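Local coordinates for protein peroxin 22 (Pichia angusta, PDB 5NKZ) that probably takes part in peroxisome biogenesis and, through its soluble domain, forms a complex with the ubiquitin-conjugating enzyme Pex4p, at residues V32-T37 and P53-I58; A47-Y52 and Q75-Q80; S98-L103 and H120-L125. All blocks are in the same frame, centred on the assembly; numbering follows the deposited sequence.

Overall arrangement
The chain folds as a Rossmann-like parallel sheet with strand order 81-83, 55-59, 32-36, 101-103, 124-125. From the N terminus, strand 32-36 leads through helix 46-51 into strand 55-59, and contact 1 closes this beta-alpha-beta unit in the middle of the sheet. Contact 2 opens on the helix before contact 1 has closed, so the two cross along the chain; it ties helix 46-51 to the loop before strand 81-83 and meets contact 1 through Gln80 and Tyr48. Contact 3 follows in series, closing the helix-free loop between 98-103 and 120-125. It reaches contact 1 through neighbouring strands 32-36 and 101-103, but stays about 8 Å from contact 2 at the nearest atoms.

Contact 1 (V32-T37 and P53-I58)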
loop_
_atom_site.group_PDB
_atom_site.type_symbol
_atom_site.label_atom_id
_atom_site.label_comp_id
_atom_site.label_asym_id
_atom_site.label_seq_id
_atom_site.Cartn_x
_atom_site.Cartn_y
_atom_site.Cartn_z
ATOM N N VAL C 32 -3.050 15.014 -9.591
ATOM C CA VAL C 32 -4.217 14.890 -10.454
ATOM C C VAL C 32 -4.484 13.420 -10.773
ATOM O O VAL C 32 -3.557 12.659 -11.127
ATOM C CB VAL C 32 -4.038 15.699 -11.789
ATOM C CG1 VAL C 32 -5.281 15.613 -12.706
ATOM C CG2 VAL C 32 -3.590 17.124 -11.503
ATOM N N SER C 33 -5.752 13.031 -10.627
ATOM C CA SER C 33 -6.214 11.724 -11.080
ATOM C C SER C 33 -6.940 11.912 -12.401
ATOM O O SER C 33 -7.889 12.689 -12.485
ATOM C CB SER C 33 -7.137 11.034 -10.036
ATOM O OG SER C 33 -6.416 10.543 -8.902
ATOM N N LEU C 34 -6.527 11.194 -13.431
ATOM C CA LEU C 34 -7.131 11.371 -14.733
ATOM C C LEU C 34 -7.807 10.112 -15.176
ATOM O O LEU C 34 -7.124 9.116 -15.400
ATOM C CB LEU C 34 -6.025 11.761 -15.740
ATOM C CG LEU C 34 -6.413 11.975 -17.211
ATOM C CD1 LEU C 34 -7.565 12.970 -17.314
ATOM C CD2 LEU C 34 -5.183 12.422 -17.988
ATOM N N VAL C 35 -9.122 10.120 -15.319
ATOM C CA VAL C 35 -9.775 8.896 -15.776
ATOM C C VAL C 35 -10.157 9.049 -17.216
ATOM O O VAL C 35 -10.898 9.983 -17.595
ATOM C CB VAL C 35 -10.947 8.337 -14.859
ATOM C CG1 VAL C 35 -10.820 8.849 -13.426
ATOM C CG2 VAL C 35 -12.361 8.608 -15.393
ATOM N N LEU C 36 -9.641 8.095 -17.993
ATOM C CA LEU C 36 -9.791 8.052 -19.443
ATOM C C LEU C 36 -10.679 6.883 -19.866
ATOM O O LEU C 36 -10.303 5.733 -19.706
ATOM C CB LEU C 36 -8.414 7.930 -20.126
ATOM C CG LEU C 36 -7.371 9.008 -19.776
ATOM C CD1 LEU C 36 -5.995 8.679 -20.352
ATOM C CD2 LEU C 36 -7.865 10.377 -20.206
ATOM N N THR C 37 -11.864 7.198 -20.370
ATOM C CA THR C 37 -12.596 6.312 -21.273
ATOM C C THR C 37 -11.996 6.398 -22.683
ATOM O O THR C 37 -11.275 7.320 -22.990
ATOM C CB THR C 37 -14.079 6.736 -21.366
ATOM O OG1 THR C 37 -14.170 8.108 -21.797
ATOM C CG2 THR C 37 -14.754 6.604 -20.029
ATOM N N PRO C 53 4.957 14.192 -12.257
ATOM C CA PRO C 53 5.111 12.943 -11.501
ATOM C C PRO C 53 3.857 12.523 -10.732
ATOM O O PRO C 53 3.526 11.322 -10.671
ATOM C CB PRO C 53 6.243 13.265 -10.505
ATOM C CG PRO C 53 6.996 14.390 -11.106
ATOM C CD PRO C 53 5.914 15.204 -11.764
ATOM N N ASN C 54 3.142 13.512 -10.198
ATOM C CA ASN C 54 1.875 13.293 -9.491
ATOM C C ASN C 54 0.622 13.251 -10.371
ATOM O O ASN C 54 -0.488 13.609 -9.915
ATOM C CB ASN C 54 1.683 14.332 -8.382
ATOM C CG ASN C 54 2.818 14.330 -7.394
ATOM O OD1 ASN C 54 3.996 14.249 -7.763
ATOM N ND2 ASN C 54 2.467 14.412 -6.112
ATOM N N LEU C 55 0.769 12.823 -11.620
ATOM C CA LEU C 55 -0.388 12.592 -12.440
ATOM C C LEU C 55 -0.532 11.106 -12.371
ATOM O O LEU C 55 0.481 10.381 -12.251
ATOM C CB LEU C 55 -0.158 13.076 -13.849
ATOM C CG LEU C 55 -1.116 12.599 -14.956
ATOM C CD1 LEU C 55 -2.566 13.015 -14.774
ATOM C CD2 LEU C 55 -0.562 13.166 -16.275
ATOM N N THR C 56 -1.777 10.649 -12.370
ATOM C CA THR C 56 -2.061 9.250 -12.224
ATOM C C THR C 56 -3.279 9.003 -13.090
ATOM O O THR C 56 -4.295 9.682 -12.959
ATOM C CB THR C 56 -2.296 8.894 -10.724
ATOM O OG1 THR C 56 -1.145 9.248 -9.919
ATOM C CG2 THR C 56 -2.563 7.397 -10.574
ATOM N N VAL C 57 -3.162 8.056 -13.998
ATOM C CA VAL C 57 -4.185 7.775 -14.987
ATOM C C VAL C 57 -4.941 6.469 -14.670
ATOM O O VAL C 57 -4.339 5.408 -14.430
ATOM C CB VAL C 57 -3.543 7.652 -16.391
ATOM C CG1 VAL C 57 -4.478 6.989 -17.394
ATOM C CG2 VAL C 57 -3.109 9.024 -16.912
ATOM N N ILE C 58 -6.259 6.541 -14.781
ATOM C CA ILE C 58 -7.133 5.427 -14.514
ATOM C C ILE C 58 -7.904 5.062 -15.792
ATOM O O ILE C 58 -8.764 5.818 -16.255
ATOM C CB ILE C 58 -8.070 5.806 -13.322
ATOM C CG1 ILE C 58 -7.207 6.287 -12.139
ATOM C CG2 ILE C 58 -8.975 4.636 -12.897
ATOM C CD1 ILE C 58 -7.954 7.141 -11.152
#
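Val32 to Val35 pair in parallel register with Leu55 to Ile58, the short strand axes coming within 4.5 Å of each other at an angle of 25°. Five backbone hydrogen bonds form the ladder. Val32 N gives to Asn54 O at 2.9 Å, Val32 O takes Thr56 N, and Leu34 N reaches Thr56 O at 2.7 Å. Leu34 O then accepts Ile58 N, and Leu36 N closes the series on Ile58 O at 3.0 Å.

On the face carrying Val32, Leu34, Leu55 and Val57, Leu55 leans across the strand gap and sets CD1 at 3.8 Å from Leu34 CB. Leu34 and Val57 run alongside with their ends in the same direction, Leu34 CD2 4.1 Å from Val57 CG2. The other methyl, Val57 CG1, meets Leu36 CD1 at 3.7 Å. On the face of Ser33, Val35, Thr56 and Ile58, chi2 of 158° sets Ile58 CD1 anti to CA, where it touches both Ser33 CB and Val35 CG1, 4.0 Å from the latter.

Leu94 of helix 87-97 covers that second face, while Leu49 of helix 46-51 touches Leu55 and Val57 on the first. Thr56 OG1 makes weak hydrogen bonds to the partner protein chain. The inward-facing peptide groups satisfy one another, while Ser33 and Val35 turn theirs to strand 101-103 and Val57 turns its own to Gln80, as in the middle of a parallel sheet.

Contact 2 (A47-Y52 and Q75-Q80)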
loop_
_atom_site.group_PDB
_atom_site.type_symbol
_atom_site.label_atom_id
_atom_site.label_comp_id
_atom_site.label_asym_id
_atom_site.label_seq_id
_atom_site.Cartn_x
_atom_site.Cartn_y
_atom_site.Cartn_z
ATOM N N ALA C 47 2.943 13.650 -23.380
ATOM C CA ALA C 47 3.575 14.774 -22.692
ATOM C C ALA C 47 3.219 14.875 -21.197
ATOM O O ALA C 47 4.111 15.076 -20.372
ATOM C CB ALA C 47 3.269 16.084 -23.437
ATOM N N TYR C 48 1.942 14.697 -20.860
ATOM C CA TYR C 48 1.476 14.897 -19.477
ATOM C C TYR C 48 2.200 14.020 -18.463
ATOM O O TYR C 48 2.603 14.527 -17.407
ATOM C CB TYR C 48 -0.030 14.665 -19.362
ATOM C CG TYR C 48 -0.865 15.591 -20.194
ATOM C CD1 TYR C 48 -0.444 16.905 -20.470
ATOM C CD2 TYR C 48 -2.080 15.177 -20.710
ATOM C CE1 TYR C 48 -1.201 17.775 -21.247
ATOM C CE2 TYR C 48 -2.858 16.043 -21.469
ATOM C CZ TYR C 48 -2.401 17.350 -21.757
ATOM O OH TYR C 48 -3.152 18.255 -22.489
ATOM N N LEU C 49 2.377 12.730 -18.801
ATOM C CA LEU C 49 3.049 11.763 -17.926
ATOM C C LEU C 49 4.542 11.989 -17.808
ATOM O O LEU C 49 5.103 11.739 -16.734
ATOM C CB LEU C 49 2.818 10.311 -18.365
ATOM C CG LEU C 49 1.412 9.716 -18.304
ATOM C CD1 LEU C 49 1.452 8.286 -18.789
ATOM C CD2 LEU C 49 0.735 9.772 -16.938
ATOM N N ASN C 50 5.184 12.411 -18.895
ATOM C CA ASN C 50 6.582 12.837 -18.849
ATOM C C ASN C 50 6.762 13.936 -17.821
ATOM O O ASN C 50 7.671 13.885 -17.014
ATOM C CB ASN C 50 7.040 13.430 -20.185
ATOM C CG ASN C 50 7.039 12.431 -21.311
ATOM O OD1 ASN C 50 7.976 11.695 -21.450
ATOM N ND2 ASN C 50 6.020 12.451 -22.152
ATOM N N GLU C 51 5.883 14.925 -17.860
ATOM C CA GLU C 51 6.142 16.207 -17.192
ATOM C C GLU C 51 5.622 16.257 -15.754
ATOM O O GLU C 51 6.268 16.893 -14.933
ATOM C CB GLU C 51 5.643 17.414 -18.031
ATOM C CG GLU C 51 6.708 18.114 -18.876
ATOM C CD GLU C 51 6.180 18.668 -20.208
ATOM O OE1 GLU C 51 5.758 17.886 -21.099
ATOM O OE2 GLU C 51 6.237 19.912 -20.420
ATOM N N TYR C 52 4.489 15.612 -15.453
ATOM C CA TYR C 52 3.927 15.613 -14.074
ATOM C C TYR C 52 4.065 14.250 -13.298
ATOM O O TYR C 52 3.385 13.251 -13.662
ATOM C CB TYR C 52 2.454 16.023 -14.118
ATOM C CG TYR C 52 2.093 17.245 -14.988
ATOM C CD1 TYR C 52 2.987 18.290 -15.215
ATOM C CD2 TYR C 52 0.796 17.369 -15.521
ATOM C CE1 TYR C 52 2.613 19.403 -15.992
ATOM C CE2 TYR C 52 0.403 18.449 -16.288
ATOM C CZ TYR C 52 1.307 19.481 -16.539
ATOM O OH TYR C 52 0.892 20.569 -17.307
ATOM N N GLN C 75 5.457 3.499 -21.807
ATOM C CA GLN C 75 5.894 2.329 -21.079
ATOM C C GLN C 75 6.668 2.702 -19.813
ATOM O O GLN C 75 6.500 2.034 -18.775
ATOM C CB GLN C 75 6.745 1.400 -21.957
ATOM C CG GLN C 75 5.966 0.639 -23.034
ATOM C CD GLN C 75 5.954 1.322 -24.405
ATOM O OE1 GLN C 75 6.410 2.465 -24.584
ATOM N NE2 GLN C 75 5.430 0.610 -25.398
ATOM N N ARG C 76 7.478 3.755 -19.876
ATOM C CA ARG C 76 8.294 4.191 -18.732
ATOM C C ARG C 76 7.459 4.502 -17.492
ATOM O O ARG C 76 7.922 4.346 -16.370
ATOM C CB ARG C 76 9.146 5.433 -19.085
ATOM C CG ARG C 76 10.447 5.177 -19.821
ATOM C CD ARG C 76 11.323 4.129 -19.121
ATOM N NE ARG C 76 12.765 4.448 -19.147
ATOM C CZ ARG C 76 13.562 4.452 -20.227
ATOM N NH1 ARG C 76 14.854 4.753 -20.089
ATOM N NH2 ARG C 76 13.098 4.159 -21.443
ATOM N N ASN C 77 6.224 4.947 -17.720
ATOM C CA ASN C 77 5.271 5.306 -16.663
ATOM C C ASN C 77 4.154 4.266 -16.526
ATOM O O ASN C 77 2.994 4.624 -16.361
ATOM C CB ASN C 77 4.612 6.657 -17.000
ATOM C CG ASN C 77 5.596 7.695 -17.501
ATOM O OD1 ASN C 77 5.392 8.302 -18.559
ATOM N ND2 ASN C 77 6.681 7.884 -16.757
ATOM N N SER C 78 4.490 2.980 -16.600
ATOM C CA SER C 78 3.505 1.922 -16.350
ATOM C C SER C 78 2.794 2.109 -15.009
ATOM O O SER C 78 1.575 2.071 -14.963
ATOM C CB SER C 78 4.159 0.540 -16.374
ATOM O OG SER C 78 3.231 -0.450 -15.941
ATOM N N HIS C 79 3.567 2.344 -13.956
ATOM C CA HIS C 79 3.042 2.398 -12.589
ATOM C C HIS C 79 2.044 3.511 -12.365
ATOM O O HIS C 79 1.138 3.355 -11.560
ATOM C CB HIS C 79 4.166 2.535 -11.573
ATOM C CG HIS C 79 4.871 3.860 -11.624
ATOM N ND1 HIS C 79 5.958 4.105 -12.449
ATOM C CD2 HIS C 79 4.644 5.011 -10.943
ATOM C CE1 HIS C 79 6.368 5.348 -12.265
ATOM N NE2 HIS C 79 5.590 5.920 -11.360
ATOM N N GLN C 80 2.211 4.624 -13.087
ATOM C CA GLN C 80 1.317 5.774 -12.989
ATOM C C GLN C 80 -0.033 5.523 -13.631
ATOM O O GLN C 80 -0.903 6.373 -13.521
ATOM C CB GLN C 80 1.899 7.012 -13.677
ATOM C CG GLN C 80 3.143 7.616 -13.048
ATOM C CD GLN C 80 3.586 8.903 -13.771
ATOM O OE1 GLN C 80 4.774 9.140 -14.010
ATOM N NE2 GLN C 80 2.619 9.734 -14.142
#
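Gln80 NE2 stands at the meeting point of the contact, where it gives a weak hydrogen bond to Leu55 O of strand 55-59; Tyr52 O, just past the helix end, is a looser neighbour at 3.6 Å from Gln80 NE2. The same nitrogen lies 3.4 Å from Leu49 CD2, a polar group against a methyl. A chi2 of -176° puts Gln80 CD anti to CA and stretches the chain toward the helix; chi3 then sets NE2.

Leu49 is the central side chain, and its two methyls divide the opposing segment between them. CD2 faces the Gln80 amide, whereas CD1, anti to CA (chi2 180°), lies 4.0 Å from Asn77 CB. Asn77 and Gln80 each pass Leu49 antiparallel to it. The Asn77 amide is laid against the base of the leucine, with OD1 3.3 Å from Leu49 CB. The contact is therefore carried by amide groups packed on an aliphatic chain, and only about 200 Å² is buried in all.

Gln80 CB in turn lies above one face of the His79 ring, toward its rim, and His79 packs on an apolar side chain of the partner protein chain. Beyond the two segments, Leu49 also touches Phe44, Val74, Leu55 and Val57. Helix 46-51 thus packs through Leu49 on both strand 55-59 and the loop leading into strand 81-83, which are themselves joined by the Gln80-Val57 backbone bond.

Contact 3 (S98-L103 and H120-L125); sequences SSNINL and HLDKFL
Asn102 holds CG anti to its own carbonyl carbon (chi1 -69°), and a chi2 of -85° sets the turn of its amide, so that ND2 comes to the backbone of Asp122. This happens where strand 101-103 of the Rossmann-like parallel sheet takes up strand 124-125, an outermost strand within this chain.

ND2 donates to Asp122 O at 3.0 Å, the acceptor lying in the amide plane. It also donates to Ser99 O at 2.9 Å, from above that carbonyl's plane. These two bonds fix the rotation of the amide and link the segment leading into strand 101-103 to the one leading into strand 124-125, where regular strand pairing has not yet begun. Leu121 crosses the Asn102 side chain at about a right angle: its CB is 3.6 Å from ND2, and its CD1 is 4.0 Å from OD1. Leu94 of helix 87-97 touches both of these residues.

The main chain of Asn102 is held from the same partner segment. Its N gives to Lys123 O at 3.1 Å, and its O accepts Leu125 N at 2.9 Å. Lys123 takes a positive phi (66°) just before the strand; its CB lies beside Asn100 O, while the end of its chain leads away from the contact. On the side away from Leu94, Leu103 joins the pairing: its CD2 comes to 4.3 Å from Leu125 CB. Strand 101-103 is bound in turn to strand 32-36 by backbone bonds, and Ser99 OG bonds to Ser33 OG. The last pair in register adds a CA-H...O contact, Leu103 CA lying 3.2 Å from Leu125 O.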
loop_
_atom_site.group_PDB
_atom_site.type_symbol
_atom_site.label_atom_id
_atom_site.label_comp_id
_atom_site.label_asym_id
_atom_site.label_seq_id
_atom_site.Cartn_x
_atom_site.Cartn_y
_atom_site.Cartn_z
ATOM N N SER C 98 -7.063 9.680 -3.680
ATOM C CA SER C 98 -7.334 11.016 -3.113
ATOM C C SER C 98 -6.479 12.139 -3.715
ATOM O O SER C 98 -5.837 12.895 -2.978
ATOM C CB SER C 98 -7.172 11.016 -1.594
ATOM O OG SER C 98 -8.082 10.105 -1.069
ATOM N N SER C 99 -6.483 12.260 -5.040
ATOM C CA SER C 99 -5.733 13.339 -5.660
ATOM C C SER C 99 -6.436 14.679 -5.414
ATOM O O SER C 99 -7.651 14.741 -5.237
ATOM C CB SER C 99 -5.544 13.073 -7.141
ATOM O OG SER C 99 -4.645 12.004 -7.323
ATOM N N ASN C 100 -5.638 15.742 -5.351
ATOM C CA ASN C 100 -6.131 17.126 -5.233
ATOM C C ASN C 100 -7.104 17.507 -6.351
ATOM O O ASN C 100 -8.042 18.264 -6.100
ATOM C CB ASN C 100 -4.978 18.123 -5.307
ATOM C CG ASN C 100 -4.054 18.070 -4.097
ATOM O OD1 ASN C 100 -3.678 17.020 -3.617
ATOM N ND2 ASN C 100 -3.669 19.222 -3.615
ATOM N N ILE C 101 -6.845 17.034 -7.582
ATOM C CA ILE C 101 -7.671 17.328 -8.763
ATOM C C ILE C 101 -8.176 16.032 -9.380
ATOM O O ILE C 101 -7.413 15.076 -9.546
ATOM C CB ILE C 101 -6.890 18.183 -9.819
ATOM C CG1 ILE C 101 -6.423 19.537 -9.210
ATOM C CG2 ILE C 101 -7.742 18.451 -11.065
ATOM C CD1 ILE C 101 -4.934 19.835 -9.348
ATOM N N ASN C 102 -9.444 15.990 -9.741
ATOM C CA ASN C 102 -10.002 14.735 -10.189
ATOM C C ASN C 102 -10.731 15.007 -11.470
ATOM O O ASN C 102 -11.765 15.650 -11.461
ATOM C CB ASN C 102 -10.901 14.063 -9.102
ATOM C CG ASN C 102 -10.105 13.542 -7.893
ATOM O OD1 ASN C 102 -9.584 12.409 -7.912
ATOM N ND2 ASN C 102 -9.999 14.357 -6.848
ATOM N N LEU C 103 -10.155 14.557 -12.574
ATOM C CA LEU C 103 -10.720 14.758 -13.897
ATOM C C LEU C 103 -11.353 13.492 -14.392
ATOM O O LEU C 103 -10.675 12.463 -14.529
ATOM C CB LEU C 103 -9.646 15.161 -14.884
ATOM C CG LEU C 103 -8.782 16.324 -14.458
ATOM C CD1 LEU C 103 -7.659 16.413 -15.484
ATOM C CD2 LEU C 103 -9.622 17.596 -14.360
ATOM N N HIS C 120 -16.294 12.799 -1.462
ATOM C CA HIS C 120 -14.978 12.589 -0.778
ATOM C C HIS C 120 -13.815 13.298 -1.491
ATOM O O HIS C 120 -12.794 13.529 -0.857
ATOM C CB HIS C 120 -14.604 11.104 -0.741
ATOM C CG HIS C 120 -15.521 10.268 0.092
ATOM N ND1 HIS C 120 -16.690 9.705 -0.387
ATOM C CD2 HIS C 120 -15.430 9.896 1.387
ATOM C CE1 HIS C 120 -17.280 9.028 0.581
ATOM N NE2 HIS C 120 -16.530 9.118 1.665
ATOM N N LEU C 121 -13.970 13.596 -2.790
ATOM C CA LEU C 121 -12.857 14.015 -3.672
ATOM C C LEU C 121 -12.743 15.542 -3.802
ATOM O O LEU C 121 -13.747 16.215 -4.077
ATOM C CB LEU C 121 -13.068 13.481 -5.112
ATOM C CG LEU C 121 -13.041 12.045 -5.643
ATOM C CD1 LEU C 121 -11.971 11.243 -4.920
ATOM C CD2 LEU C 121 -14.412 11.366 -5.620
ATOM N N ASP C 122 -11.526 16.066 -3.642
ATOM C CA ASP C 122 -11.253 17.501 -3.736
ATOM C C ASP C 122 -11.209 17.824 -5.225
ATOM O O ASP C 122 -10.492 17.160 -5.962
ATOM C CB ASP C 122 -9.903 17.932 -3.078
ATOM C CG ASP C 122 -9.075 16.751 -2.463
ATOM O OD1 ASP C 122 -9.541 15.579 -2.377
ATOM O OD2 ASP C 122 -7.917 17.008 -2.053
ATOM N N LYS C 123 -12.010 18.803 -5.667
ATOM C CA LYS C 123 -11.868 19.494 -6.978
ATOM C C LYS C 123 -12.132 18.569 -8.160
ATOM O O LYS C 123 -11.263 18.367 -9.006
ATOM C CB LYS C 123 -10.500 20.232 -7.091
ATOM C CG LYS C 123 -10.459 21.602 -6.410
ATOM C CD LYS C 123 -11.215 22.675 -7.197
ATOM C CE LYS C 123 -10.260 23.548 -8.010
ATOM N NZ LYS C 123 -10.953 24.401 -9.019
ATOM N N PHE C 124 -13.327 17.981 -8.205
ATOM C CA PHE C 124 -13.693 17.172 -9.352
ATOM C C PHE C 124 -13.898 18.236 -10.423
ATOM O O PHE C 124 -14.396 19.298 -10.123
ATOM C CB PHE C 124 -14.941 16.271 -9.116
ATOM C CG PHE C 124 -16.276 16.877 -9.593
ATOM C CD1 PHE C 124 -16.712 16.731 -10.944
ATOM C CD2 PHE C 124 -17.108 17.634 -8.706
ATOM C CE1 PHE C 124 -17.922 17.315 -11.382
ATOM C CE2 PHE C 124 -18.323 18.201 -9.150
ATOM C CZ PHE C 124 -18.728 18.044 -10.487
ATOM N N LEU C 125 -13.481 17.966 -11.657
ATOM C CA LEU C 125 -13.981 18.701 -12.811
ATOM C C LEU C 125 -14.082 17.702 -13.970
ATOM O O LEU C 125 -13.291 16.732 -14.049
ATOM C CB LEU C 125 -13.093 19.910 -13.171
ATOM C CG LEU C 125 -13.464 21.304 -12.584
ATOM C CD1 LEU C 125 -14.984 21.507 -12.519
ATOM C CD2 LEU C 125 -12.792 21.626 -11.247
#